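Local atomic coordinates of dihydrodipicolinate synthase (Rhodopseudomonas palustris, PDB entry 3DZ1), a protein that probably acts as a 4-hydroxy-tetrahydrodipicolinate synthase, a lyase of the DapA family. Residues Leu262-Lys266 against Ser277-Arg281. Residues are numbered along the deposited sequence; the frame is centred on the assembly and turned at random.
Sequences LSVRK and SSAQR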
loop_
_atom_site.group_PDB
_atom_site.type_symbol
_atom_site.label_atom_id
_atom_site.label_comp_id
_atom_site.label_asym_id
_atom_site.label_seq_id
_atom_site.Cartn_x
_atom_site.Cartn_y
_atom_site.Cartn_z
ATOM N N LEU A 262 -19.096 10.251 7.479
ATOM C CA LEU A 262 -20.218 10.704 6.664
ATOM C C LEU A 262 -21.534 10.445 7.384
ATOM O O LEU A 262 -22.458 11.255 7.318
ATOM C CB LEU A 262 -20.223 9.981 5.316
ATOM C CG LEU A 262 -21.333 10.393 4.346
ATOM C CD1 LEU A 262 -21.225 11.883 4.033
ATOM C CD2 LEU A 262 -21.215 9.574 3.073
ATOM N N SER A 263 -21.613 9.308 8.069
ATOM C CA SER A 263 -22.816 8.952 8.809
ATOM C C SER A 263 -23.052 9.948 9.930
ATOM O O SER A 263 -24.195 10.303 10.224
ATOM C CB SER A 263 -22.692 7.545 9.395
ATOM O OG SER A 263 -22.614 6.586 8.356
ATOM N N VAL A 264 -21.971 10.396 10.562
ATOM C CA VAL A 264 -22.091 11.358 11.649
ATOM C C VAL A 264 -22.564 12.701 11.103
ATOM O O VAL A 264 -23.482 13.312 11.651
ATOM C CB VAL A 264 -20.748 11.549 12.392
ATOM C CG1 VAL A 264 -20.872 12.669 13.424
ATOM C CG2 VAL A 264 -20.352 10.249 13.084
ATOM N N ARG A 265 -21.935 13.148 10.018
ATOM C CA ARG A 265 -22.286 14.419 9.379
ATOM C C ARG A 265 -23.748 14.477 8.972
ATOM O O ARG A 265 -24.466 15.410 9.322
ATOM C CB ARG A 265 -21.466 14.642 8.106
ATOM C CG ARG A 265 -19.995 14.913 8.303
ATOM C CD ARG A 265 -19.315 15.053 6.946
ATOM N NE ARG A 265 -17.879 15.273 7.061
ATOM C CZ ARG A 265 -17.026 14.408 7.597
ATOM N NH1 ARG A 265 -17.458 13.254 8.075
ATOM N NH2 ARG A 265 -15.733 14.696 7.655
ATOM N N LYS A 266 -24.176 13.489 8.195
ATOM C CA LYS A 266 -25.551 13.459 7.722
ATOM C C LYS A 266 -26.569 13.320 8.845
ATOM O O LYS A 266 -27.660 13.887 8.771
ATOM C CB LYS A 266 -25.720 12.351 6.681
ATOM C CG LYS A 266 -25.108 12.728 5.326
ATOM C CD LYS A 266 -25.544 11.781 4.219
ATOM C CE LYS A 266 -25.287 12.392 2.852
ATOM N NZ LYS A 266 -25.829 11.545 1.755
ATOM N N SER A 277 -33.332 13.608 4.902
ATOM C CA SER A 277 -32.892 12.263 5.242
ATOM C C SER A 277 -31.377 12.221 5.386
ATOM O O SER A 277 -30.660 12.970 4.722
ATOM C CB SER A 277 -33.318 11.273 4.156
ATOM O OG SER A 277 -32.723 10.003 4.375
ATOM N N SER A 278 -30.900 11.336 6.255
ATOM C CA SER A 278 -29.471 11.176 6.501
ATOM C C SER A 278 -28.911 10.056 5.630
ATOM O O SER A 278 -27.765 9.650 5.783
ATOM C CB SER A 278 -29.230 10.840 7.973
ATOM O OG SER A 278 -29.910 9.647 8.332
ATOM N N ALA A 279 -29.729 9.573 4.706
ATOM C CA ALA A 279 -29.345 8.482 3.817
ATOM C C ALA A 279 -28.117 8.720 2.937
ATOM O O ALA A 279 -27.837 9.844 2.510
ATOM C CB ALA A 279 -30.535 8.106 2.935
ATOM N N GLN A 280 -27.390 7.634 2.692
ATOM C CA GLN A 280 -26.219 7.630 1.823
ATOM C C GLN A 280 -26.530 6.543 0.805
ATOM O O GLN A 280 -27.440 5.740 1.013
ATOM C CB GLN A 280 -24.958 7.204 2.570
ATOM C CG GLN A 280 -24.693 7.896 3.876
ATOM C CD GLN A 280 -23.551 7.246 4.629
ATOM O OE1 GLN A 280 -23.427 7.404 5.840
ATOM N NE2 GLN A 280 -22.706 6.514 3.910
ATOM N N ARG A 281 -25.784 6.510 -0.291
ATOM C CA ARG A 281 -25.986 5.472 -1.288
ATOM C C ARG A 281 -25.009 4.347 -0.965
ATOM O O ARG A 281 -24.004 4.572 -0.291
ATOM C CB ARG A 281 -25.705 6.011 -2.689
ATOM C CG ARG A 281 -26.794 6.899 -3.246
ATOM C CD ARG A 281 -26.565 7.139 -4.726
ATOM N NE ARG A 281 -27.687 7.823 -5.353
ATOM C CZ ARG A 281 -27.751 8.110 -6.647
ATOM N NH1 ARG A 281 -26.753 7.770 -7.449
ATOM N NH2 ARG A 281 -28.811 8.735 -7.137
#
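Outside the eight-stranded barrel, in the C-terminal helical part of this DapA-family chain, K266 and S263 of helix 260-271 meet the loop that leads on to helix 289-301. K266 makes the firm polar link. Its CG lies anti to the carbonyl carbon (chi1 -75°), and the chain beyond is extended, which carries the ammonium group past S278 to A279. There K266 NZ gives a hydrogen bond of 2.7 Å to A279 O. The donor sits close to the carbonyl plane, tilted 17° from it, with a C=O...N angle of 146°. The same nitrogen also forms a salt bridge with E54 and a hydrogen bond to the backbone oxygen of T18. Three oxygens thus hold it, and the nearby carboxylate is likely to favour its charged form. The aliphatic part of the lysine runs beside the loop, with K266 CD 3.5 Å from S278 O and also packed against Q280 CG. With an alanine here, the E54 carboxylate would probably lose this counter-charge and A279 O its lysine donor.

The contact folds the chain after the helix back onto it; ten residues lie between the two segments. Before A279 the loop makes an ST turn: A279 N donates to S277 OG over 3.0 Å. Further on, the extended side chain of Q280 reaches back to the first turn of the helix. Q280 OE1 lies 2.8 Å from S263 OG, whose stronger polar partner is A285 O, farther along the chain. L262 comes from the opposite direction to Q280 and packs on its amide end, with L262 CD2 3.5 Å from Q280 NE2 and also close to Q280 CD.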